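Local coordinates for enolase from the environmental genome shotgun sequencing of the Sargasso Sea (PDB 2QGY), which is of unknown function but, as a magnesium-binding member of the enolase superfamily, probably abstracts a proton from a carboxylate substrate, at residues L80-I89 with T105-S116; K61-R72 with L372-K380. All coordinates share one frame; numbering follows the deposited sequence.

Interaction 1 of 2, residues L80-I89 with T105-S116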
loop_
_atom_site.group_PDB
_atom_site.type_symbol
_atom_site.label_atom_id
_atom_site.label_comp_id
_atom_site.label_asym_id
_atom_site.label_seq_id
_atom_site.Cartn_x
_atom_site.Cartn_y
_atom_site.Cartn_z
ATOM N N LEU A 80 15.982 13.289 17.705
ATOM C CA LEU A 80 14.715 12.996 17.012
ATOM C C LEU A 80 13.666 14.108 17.155
ATOM O O LEU A 80 13.492 14.691 18.228
ATOM C CB LEU A 80 14.143 11.664 17.509
ATOM C CG LEU A 80 12.940 11.060 16.772
ATOM C CD1 LEU A 80 13.300 10.669 15.333
ATOM C CD2 LEU A 80 12.415 9.850 17.550
ATOM N N SER A 81 12.978 14.388 16.052
ATOM C CA SER A 81 11.833 15.280 16.031
ATOM C C SER A 81 10.798 14.717 15.055
ATOM O O SER A 81 11.080 13.753 14.344
ATOM C CB SER A 81 12.261 16.673 15.579
ATOM O OG SER A 81 12.647 16.669 14.203
ATOM N N ILE A 82 9.609 15.315 15.042
ATOM C CA ILE A 82 8.564 14.947 14.066
ATOM C C ILE A 82 9.153 15.057 12.665
ATOM O O ILE A 82 9.053 14.122 11.866
ATOM C CB ILE A 82 7.322 15.832 14.187
ATOM C CG1 ILE A 82 6.639 15.607 15.533
ATOM C CG2 ILE A 82 6.287 15.513 13.056
ATOM C CD1 ILE A 82 5.808 16.812 15.952
ATOM N N LYS A 83 9.813 16.184 12.397
ATOM C CA LYS A 83 10.464 16.424 11.100
ATOM C C LYS A 83 11.546 15.409 10.765
ATOM O O LYS A 83 11.557 14.883 9.654
ATOM C CB LYS A 83 11.036 17.842 11.016
ATOM C CG LYS A 83 11.653 18.171 9.656
ATOM C CD LYS A 83 11.730 19.674 9.417
ATOM C CE LYS A 83 12.709 20.010 8.283
ATOM N NZ LYS A 83 12.980 21.475 8.200
ATOM N N SER A 84 12.467 15.122 11.691
ATOM C CA SER A 84 13.523 14.180 11.341
ATOM C C SER A 84 12.945 12.764 11.208
ATOM O O SER A 84 13.430 11.962 10.401
ATOM C CB SER A 84 14.740 14.241 12.298
ATOM O OG SER A 84 14.409 13.807 13.593
ATOM N N PHE A 85 11.912 12.464 11.991
ATOM C CA PHE A 85 11.182 11.201 11.821
ATOM C C PHE A 85 10.619 11.123 10.386
ATOM O O PHE A 85 10.842 10.148 9.672
ATOM C CB PHE A 85 10.029 11.074 12.821
ATOM C CG PHE A 85 9.095 9.922 12.508
ATOM C CD1 PHE A 85 9.525 8.603 12.678
ATOM C CD2 PHE A 85 7.816 10.149 12.022
ATOM C CE1 PHE A 85 8.689 7.518 12.372
ATOM C CE2 PHE A 85 6.975 9.054 11.725
ATOM C CZ PHE A 85 7.415 7.757 11.901
ATOM N N TYR A 86 9.926 12.171 9.983
ATOM C CA TYR A 86 9.256 12.207 8.659
ATOM C C TYR A 86 10.280 12.006 7.556
ATOM O O TYR A 86 10.102 11.170 6.645
ATOM C CB TYR A 86 8.560 13.551 8.466
ATOM C CG TYR A 86 7.813 13.686 7.150
ATOM C CD1 TYR A 86 6.453 13.359 7.062
ATOM C CD2 TYR A 86 8.460 14.143 5.990
ATOM C CE1 TYR A 86 5.761 13.482 5.863
ATOM C CE2 TYR A 86 7.740 14.274 4.767
ATOM C CZ TYR A 86 6.399 13.953 4.737
ATOM O OH TYR A 86 5.665 14.078 3.561
ATOM N N ASN A 87 11.390 12.740 7.666
ATOM C CA ASN A 87 12.496 12.615 6.714
ATOM C C ASN A 87 13.125 11.231 6.666
ATOM O O ASN A 87 13.473 10.722 5.582
ATOM C CB ASN A 87 13.560 13.712 6.972
ATOM C CG ASN A 87 13.045 15.092 6.646
ATOM O OD1 ASN A 87 12.089 15.246 5.873
ATOM N ND2 ASN A 87 13.687 16.121 7.205
ATOM N N LYS A 88 13.266 10.604 7.831
ATOM C CA LYS A 88 13.825 9.266 7.907
ATOM C C LYS A 88 12.889 8.253 7.241
ATOM O O LYS A 88 13.340 7.373 6.518
ATOM C CB LYS A 88 14.041 8.879 9.362
ATOM C CG LYS A 88 14.452 7.426 9.599
ATOM C CD LYS A 88 15.907 7.184 9.229
ATOM C CE LYS A 88 16.340 5.795 9.676
ATOM N NZ LYS A 88 17.830 5.667 9.719
ATOM N N ILE A 89 11.597 8.362 7.537
ATOM C CA ILE A 89 10.589 7.530 6.862
ATOM C C ILE A 89 10.688 7.667 5.336
ATOM O O ILE A 89 10.701 6.660 4.623
ATOM C CB ILE A 89 9.123 7.840 7.353
ATOM C CG1 ILE A 89 8.922 7.351 8.785
ATOM C CG2 ILE A 89 8.045 7.172 6.418
ATOM C CD1 ILE A 89 9.296 5.856 9.017
ATOM N N THR A 105 3.229 4.208 10.100
ATOM C CA THR A 105 3.939 5.482 10.276
ATOM C C THR A 105 2.980 6.492 10.866
ATOM O O THR A 105 3.398 7.325 11.622
ATOM C CB THR A 105 4.533 6.059 8.982
ATOM O OG1 THR A 105 3.493 6.374 8.037
ATOM C CG2 THR A 105 5.479 5.020 8.355
ATOM N N SER A 106 1.697 6.420 10.512
ATOM C CA SER A 106 0.693 7.312 11.183
ATOM C C SER A 106 0.735 7.166 12.701
ATOM O O SER A 106 0.701 8.173 13.439
ATOM C CB SER A 106 -0.746 7.001 10.736
ATOM O OG SER A 106 -0.849 7.316 9.375
ATOM N N ALA A 107 0.719 5.928 13.175
ATOM C CA ALA A 107 0.609 5.694 14.603
ATOM C C ALA A 107 1.833 6.339 15.291
ATOM O O ALA A 107 1.677 6.997 16.307
ATOM C CB ALA A 107 0.518 4.218 14.916
ATOM N N ILE A 108 3.016 6.149 14.721
ATOM C CA ILE A 108 4.245 6.647 15.349
ATOM C C ILE A 108 4.227 8.178 15.255
ATOM O O ILE A 108 4.449 8.859 16.260
ATOM C CB ILE A 108 5.512 6.095 14.696
ATOM C CG1 ILE A 108 5.633 4.583 14.914
ATOM C CG2 ILE A 108 6.761 6.815 15.284
ATOM C CD1 ILE A 108 6.707 3.908 13.988
ATOM N N GLU A 109 3.895 8.729 14.079
ATOM C CA GLU A 109 3.942 10.191 13.973
ATOM C C GLU A 109 2.957 10.849 14.916
ATOM O O GLU A 109 3.264 11.889 15.521
ATOM C CB GLU A 109 3.736 10.695 12.540
ATOM C CG GLU A 109 4.237 12.133 12.358
ATOM C CD GLU A 109 3.769 12.755 11.059
ATOM O OE1 GLU A 109 4.211 12.321 9.965
ATOM O OE2 GLU A 109 2.966 13.693 11.167
ATOM N N ILE A 110 1.779 10.266 15.055
ATOM C CA ILE A 110 0.752 10.817 15.938
ATOM C C ILE A 110 1.281 10.810 17.374
ATOM O O ILE A 110 1.087 11.779 18.116
ATOM C CB ILE A 110 -0.571 10.016 15.822
ATOM C CG1 ILE A 110 -1.261 10.356 14.476
ATOM C CG2 ILE A 110 -1.538 10.362 17.005
ATOM C CD1 ILE A 110 -2.412 9.417 14.107
ATOM N N ALA A 111 1.944 9.731 17.771
ATOM C CA ALA A 111 2.542 9.689 19.139
ATOM C C ALA A 111 3.621 10.762 19.364
ATOM O O ALA A 111 3.741 11.310 20.477
ATOM C CB ALA A 111 3.098 8.324 19.456
ATOM N N LEU A 112 4.421 11.024 18.329
ATOM C CA LEU A 112 5.453 12.066 18.418
ATOM C C LEU A 112 4.820 13.465 18.537
ATOM O O LEU A 112 5.346 14.349 19.239
ATOM C CB LEU A 112 6.436 11.968 17.248
ATOM C CG LEU A 112 7.272 10.683 17.079
ATOM C CD1 LEU A 112 8.231 10.790 15.933
ATOM C CD2 LEU A 112 8.037 10.240 18.378
ATOM N N TRP A 113 3.679 13.667 17.879
ATOM C CA TRP A 113 2.923 14.910 18.027
ATOM C C TRP A 113 2.392 15.077 19.447
ATOM O O TRP A 113 2.396 16.203 19.973
ATOM C CB TRP A 113 1.751 15.003 17.044
ATOM C CG TRP A 113 2.162 15.463 15.666
ATOM C CD1 TRP A 113 2.300 14.683 14.556
ATOM C CD2 TRP A 113 2.497 16.805 15.255
ATOM N NE1 TRP A 113 2.686 15.451 13.470
ATOM C CE2 TRP A 113 2.817 16.751 13.871
ATOM C CE3 TRP A 113 2.546 18.041 15.911
ATOM C CZ2 TRP A 113 3.198 17.879 13.145
ATOM C CZ3 TRP A 113 2.929 19.167 15.181
ATOM C CH2 TRP A 113 3.243 19.078 13.814
ATOM N N ASP A 114 1.917 13.986 20.041
ATOM C CA ASP A 114 1.390 14.007 21.409
ATOM C C ASP A 114 2.545 14.434 22.331
ATOM O O ASP A 114 2.405 15.340 23.187
ATOM C CB ASP A 114 0.902 12.588 21.770
ATOM C CG ASP A 114 0.104 12.538 23.092
ATOM O OD1 ASP A 114 -0.483 13.565 23.493
ATOM O OD2 ASP A 114 0.029 11.456 23.711
ATOM N N ILE A 115 3.675 13.769 22.150
ATOM C CA ILE A 115 4.913 14.056 22.932
ATOM C C ILE A 115 5.288 15.530 22.756
ATOM O O ILE A 115 5.488 16.253 23.744
ATOM C CB ILE A 115 6.070 13.127 22.524
ATOM C CG1 ILE A 115 5.778 11.722 23.070
ATOM C CG2 ILE A 115 7.477 13.666 23.048
ATOM C CD1 ILE A 115 6.545 10.574 22.394
ATOM N N SER A 116 5.349 15.975 21.510
ATOM C CA SER A 116 5.677 17.382 21.197
ATOM C C SER A 116 4.741 18.372 21.876
ATOM O O SER A 116 5.189 19.412 22.406
ATOM C CB SER A 116 5.734 17.598 19.681
ATOM O OG SER A 116 6.831 16.849 19.185
HETATM O O HOH W 1 8.950 17.284 17.206
#

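Interaction 2 of 2, residues K61-R72 with L372-K380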
loop_
_atom_site.group_PDB
_atom_site.type_symbol
_atom_site.label_atom_id
_atom_site.label_comp_id
_atom_site.label_asym_id
_atom_site.label_seq_id
_atom_site.Cartn_x
_atom_site.Cartn_y
_atom_site.Cartn_z
ATOM N N LYS A 61 -1.506 -7.654 13.040
ATOM C CA LYS A 61 -0.216 -8.043 13.616
ATOM C C LYS A 61 0.935 -7.582 12.704
ATOM O O LYS A 61 1.986 -7.154 13.192
ATOM C CB LYS A 61 -0.164 -9.559 13.837
ATOM C CG LYS A 61 -1.072 -10.026 14.975
ATOM C CD LYS A 61 -0.718 -11.430 15.471
ATOM C CE LYS A 61 -1.066 -12.494 14.456
ATOM N NZ LYS A 61 -0.943 -13.906 15.001
ATOM N N GLY A 62 0.711 -7.651 11.395
ATOM C CA GLY A 62 1.698 -7.191 10.416
ATOM C C GLY A 62 2.002 -5.713 10.599
ATOM O O GLY A 62 3.163 -5.307 10.620
ATOM N N ILE A 63 0.955 -4.915 10.783
ATOM C CA ILE A 63 1.123 -3.485 11.014
ATOM C C ILE A 63 1.924 -3.256 12.314
ATOM O O ILE A 63 2.888 -2.453 12.349
ATOM C CB ILE A 63 -0.244 -2.774 11.011
ATOM C CG1 ILE A 63 -0.866 -2.793 9.584
ATOM C CG2 ILE A 63 -0.134 -1.329 11.544
ATOM C CD1 ILE A 63 -2.336 -2.450 9.595
ATOM N N ALA A 64 1.538 -3.963 13.372
ATOM C CA ALA A 64 2.232 -3.825 14.668
ATOM C C ALA A 64 3.728 -4.165 14.588
ATOM O O ALA A 64 4.570 -3.505 15.222
ATOM C CB ALA A 64 1.547 -4.687 15.707
ATOM N N ILE A 65 4.047 -5.230 13.859
ATOM C CA ILE A 65 5.428 -5.625 13.657
ATOM C C ILE A 65 6.243 -4.574 12.901
ATOM O O ILE A 65 7.396 -4.289 13.256
ATOM C CB ILE A 65 5.509 -7.032 13.000
ATOM C CG1 ILE A 65 4.988 -8.104 13.972
ATOM C CG2 ILE A 65 6.926 -7.331 12.464
ATOM C CD1 ILE A 65 5.649 -8.122 15.345
ATOM N N ILE A 66 5.623 -3.956 11.901
ATOM C CA ILE A 66 6.223 -2.830 11.197
ATOM C C ILE A 66 6.446 -1.630 12.120
ATOM O O ILE A 66 7.540 -1.063 12.132
ATOM C CB ILE A 66 5.393 -2.434 9.943
ATOM C CG1 ILE A 66 5.466 -3.558 8.906
ATOM C CG2 ILE A 66 5.924 -1.121 9.340
ATOM C CD1 ILE A 66 4.409 -3.345 7.784
ATOM N N ILE A 67 5.436 -1.253 12.906
ATOM C CA ILE A 67 5.646 -0.218 13.905
ATOM C C ILE A 67 6.833 -0.571 14.803
ATOM O O ILE A 67 7.674 0.288 15.085
ATOM C CB ILE A 67 4.381 -0.026 14.819
ATOM C CG1 ILE A 67 3.224 0.536 13.984
ATOM C CG2 ILE A 67 4.689 0.914 16.017
ATOM C CD1 ILE A 67 1.855 0.483 14.694
ATOM N N LYS A 68 6.886 -1.816 15.266
ATOM C CA LYS A 68 7.977 -2.252 16.126
ATOM C C LYS A 68 9.339 -2.113 15.426
ATOM O O LYS A 68 10.314 -1.631 16.034
ATOM C CB LYS A 68 7.779 -3.712 16.583
ATOM C CG LYS A 68 8.937 -4.202 17.490
ATOM C CD LYS A 68 8.632 -5.522 18.201
ATOM C CE LYS A 68 9.367 -6.705 17.556
ATOM N NZ LYS A 68 9.267 -8.011 18.342
ATOM N N GLU A 69 9.409 -2.498 14.153
ATOM C CA GLU A 69 10.692 -2.397 13.443
ATOM C C GLU A 69 11.128 -0.969 13.181
ATOM O O GLU A 69 12.339 -0.621 13.267
ATOM C CB GLU A 69 10.681 -3.187 12.139
ATOM C CG GLU A 69 10.679 -4.710 12.311
ATOM C CD GLU A 69 11.854 -5.244 13.143
ATOM O OE1 GLU A 69 12.993 -4.764 12.961
ATOM O OE2 GLU A 69 11.637 -6.157 13.973
ATOM N N LEU A 70 10.146 -0.125 12.869
ATOM C CA LEU A 70 10.410 1.294 12.687
ATOM C C LEU A 70 10.871 1.907 14.006
ATOM O O LEU A 70 11.813 2.689 14.044
ATOM C CB LEU A 70 9.186 2.007 12.137
ATOM C CG LEU A 70 8.848 1.627 10.689
ATOM C CD1 LEU A 70 7.533 2.282 10.240
ATOM C CD2 LEU A 70 9.954 1.971 9.713
ATOM N N PHE A 71 10.227 1.510 15.094
ATOM C CA PHE A 71 10.583 2.029 16.383
ATOM C C PHE A 71 12.043 1.737 16.710
ATOM O O PHE A 71 12.761 2.633 17.141
ATOM C CB PHE A 71 9.668 1.462 17.458
ATOM C CG PHE A 71 10.133 1.743 18.851
ATOM C CD1 PHE A 71 9.861 2.972 19.443
ATOM C CD2 PHE A 71 10.827 0.781 19.571
ATOM C CE1 PHE A 71 10.278 3.241 20.721
ATOM C CE2 PHE A 71 11.253 1.057 20.861
ATOM C CZ PHE A 71 10.980 2.281 21.422
ATOM N N ARG A 72 12.467 0.497 16.502
ATOM C CA ARG A 72 13.841 0.079 16.785
ATOM C C ARG A 72 14.815 0.931 15.989
ATOM O O ARG A 72 15.838 1.397 16.521
ATOM C CB ARG A 72 14.043 -1.391 16.444
ATOM C CG ARG A 72 13.429 -2.365 17.432
ATOM C CD ARG A 72 13.847 -3.796 17.083
ATOM N NE ARG A 72 13.102 -4.781 17.866
ATOM C CZ ARG A 72 12.900 -6.050 17.502
ATOM N NH1 ARG A 72 13.363 -6.507 16.342
ATOM N NH2 ARG A 72 12.215 -6.865 18.296
ATOM N N LEU A 372 -8.926 -5.976 27.212
ATOM C CA LEU A 372 -9.703 -5.948 25.973
ATOM C C LEU A 372 -8.887 -6.377 24.759
ATOM O O LEU A 372 -9.427 -6.418 23.648
ATOM C CB LEU A 372 -10.230 -4.524 25.752
ATOM C CG LEU A 372 -11.244 -3.977 26.756
ATOM C CD1 LEU A 372 -11.482 -2.488 26.520
ATOM C CD2 LEU A 372 -12.576 -4.747 26.694
ATOM N N SER A 373 -7.605 -6.693 24.966
ATOM C CA SER A 373 -6.692 -6.966 23.851
ATOM C C SER A 373 -6.436 -8.439 23.610
ATOM O O SER A 373 -6.391 -9.246 24.559
ATOM C CB SER A 373 -5.369 -6.209 24.053
ATOM O OG SER A 373 -5.635 -4.804 24.018
ATOM N N ILE A 374 -6.302 -8.769 22.326
ATOM C CA ILE A 374 -6.004 -10.105 21.829
ATOM C C ILE A 374 -4.481 -10.268 21.658
ATOM O O ILE A 374 -3.954 -11.384 21.694
ATOM C CB ILE A 374 -6.781 -10.380 20.482
ATOM C CG1 ILE A 374 -6.739 -11.863 20.075
ATOM C CG2 ILE A 374 -6.295 -9.518 19.335
ATOM C CD1 ILE A 374 -7.480 -12.753 21.054
ATOM N N TYR A 375 -3.770 -9.150 21.492
ATOM C CA TYR A 375 -2.325 -9.173 21.265
ATOM C C TYR A 375 -1.706 -7.915 21.838
ATOM O O TYR A 375 -2.341 -6.858 21.899
ATOM C CB TYR A 375 -1.986 -9.309 19.769
ATOM C CG TYR A 375 -2.558 -10.553 19.116
ATOM C CD1 TYR A 375 -2.293 -11.828 19.638
ATOM C CD2 TYR A 375 -3.369 -10.462 17.980
ATOM C CE1 TYR A 375 -2.836 -12.973 19.062
ATOM C CE2 TYR A 375 -3.912 -11.607 17.393
ATOM C CZ TYR A 375 -3.640 -12.853 17.942
ATOM O OH TYR A 375 -4.171 -13.986 17.365
ATOM N N SER A 376 -0.470 -8.034 22.294
ATOM C CA SER A 376 0.231 -6.867 22.792
ATOM C C SER A 376 1.746 -7.063 22.680
ATOM O O SER A 376 2.251 -8.192 22.606
ATOM C CB SER A 376 -0.212 -6.487 24.217
ATOM O OG SER A 376 0.199 -7.447 25.178
ATOM N N LEU A 377 2.455 -5.957 22.611
ATOM C CA LEU A 377 3.884 -5.990 22.403
ATOM C C LEU A 377 4.445 -4.965 23.351
ATOM O O LEU A 377 3.864 -3.894 23.508
ATOM C CB LEU A 377 4.160 -5.595 20.954
ATOM C CG LEU A 377 5.333 -6.038 20.104
ATOM C CD1 LEU A 377 5.843 -7.455 20.453
ATOM C CD2 LEU A 377 4.868 -5.946 18.623
ATOM N N ASP A 378 5.547 -5.316 24.018
ATOM C CA ASP A 378 6.269 -4.396 24.896
ATOM C C ASP A 378 7.759 -4.489 24.562
ATOM O O ASP A 378 8.392 -5.555 24.718
ATOM C CB ASP A 378 6.002 -4.707 26.373
ATOM C CG ASP A 378 6.455 -3.583 27.316
ATOM O OD1 ASP A 378 7.242 -2.694 26.899
ATOM O OD2 ASP A 378 6.014 -3.593 28.497
ATOM N N GLU A 379 8.302 -3.358 24.115
ATOM C CA GLU A 379 9.608 -3.285 23.483
ATOM C C GLU A 379 10.444 -2.175 24.127
ATOM O O GLU A 379 9.938 -1.085 24.391
ATOM C CB GLU A 379 9.397 -3.007 21.993
ATOM C CG GLU A 379 10.649 -2.845 21.146
ATOM C CD GLU A 379 11.286 -4.172 20.759
ATOM O OE1 GLU A 379 10.614 -5.230 20.840
ATOM O OE2 GLU A 379 12.475 -4.146 20.373
ATOM N N LYS A 380 11.714 -2.469 24.399
ATOM C CA LYS A 380 12.649 -1.476 24.927
ATOM C C LYS A 380 13.657 -1.093 23.852
ATOM O O LYS A 380 14.301 -0.041 23.933
ATOM C CB LYS A 380 13.393 -2.019 26.147
ATOM C CG LYS A 380 12.593 -2.083 27.419
ATOM C CD LYS A 380 13.214 -3.112 28.345
ATOM C CE LYS A 380 12.197 -3.663 29.337
ATOM N NZ LYS A 380 12.494 -5.090 29.651
#

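Interaction 1 of 2, residues L80-I89 with T105-S116
In the helical part of the enolase-type capping domain, helix 82-89 packs antiparallel to helix 105-116, and two residues of the first, Ile82 and Phe85, act as knobs in holes of the second. Ile82 enters among Glu109, Leu112, Trp113 and Ser116. Its CD1 stands over the six-membered ring of Trp113, 3.5 Å from the centroid and 15° off the normal, a CH-pi contact, while CG2 lies nearer the indole nitrogen. That indole is held by Trp113 NE1 bonding to Glu109 OE2 at 2.9 Å, in the ring plane; OE2 also accepts from the backbone N of Ile283, tying the pair to the barrel helix 282-294. One turn on, the Phe85 ring, with CG anti to the backbone N (chi1 169°), reaches into the hole of Thr105, Ile108, Glu109 and Leu112. Ile108 CG2 meets Phe85 CE1 at 3.6 Å, and Leu112 CD1 lies equally close to Phe85 CB. Where helix 82-89 begins, Ser81 and Ser84 form a capping box: Ser84 N donates to Ser81 OG at 3.0 Å and Ser81 N to Ser84 OG at 2.9 Å. A water bridges the two helices there, accepting from Ile82 N and donating to Ser116 OG, which in turn donates to Leu112 O.

Interaction 2 of 2, residues K61-R72 with L372-K380
In the conformer described, one of two, the Tyr375 ring has Ile374 CG1 over one face and Lys61 CD over the other, both toward the rim; the CH-pi contact of Lys61 CD, 3.9 Å from the centroid, holds for that conformer. Lys61 carries its ammonium on to Glu69 of the second subunit. At the other end, the guanidinium of Arg72 offers its edge to Glu379. Arg72 NE reaches Glu379 OE2 at 2.7 Å with an N-H...O angle of 164°; the oxygen lies in the guanidinium plane, but the donor comes from above the carboxylate, the two planes being 44° apart. A weak second bond runs from Arg72 NH2 to Glu379 OE1. The bend of Glu379 at chi2 lifts the carboxylate toward the helix, while its CG passes Phe71 CD2 at 4.0 Å. Lys68 NZ adds a long salt bridge to OE1, and Glu69 OE2 faces Arg72 NH1 through charge alone, so the guanidinium lies between two acids, and Glu379 probably offsets the closeness of Lys68 NZ and Arg72 NH2. Between these ends Leu377 CD2 touches Lys68 CD at 3.8 Å. Helix 61-72 and strand 375-379 run nearly parallel, 6° apart, in the alpha/beta packing of an enolase-type N-terminal domain, whose antiparallel sheet here gains the C-terminal strand at its edge.

How the interactions relate
Helix 60-74 lies between the two contacts: one side receives the C-terminal strand in interaction 2, while another packs on helix 99-120 of interaction 1. The centres lie about 16 Å apart, yet the contacts touch directly, Ile108 CD1 meeting Leu70 CB at 3.6 Å and Thr105 CG2 meeting Leu70 CD1 at 3.9 Å. Ile108 thus joins interaction 1 to the helix that carries interaction 2. Along the chain, interaction 1 joins successive helices, whereas interaction 2 joins segments 300 residues apart, with the barrel between them. The magnesium site of Asp200, Glu226 and Glu252 belongs to that barrel, and neither contact contributes a ligand.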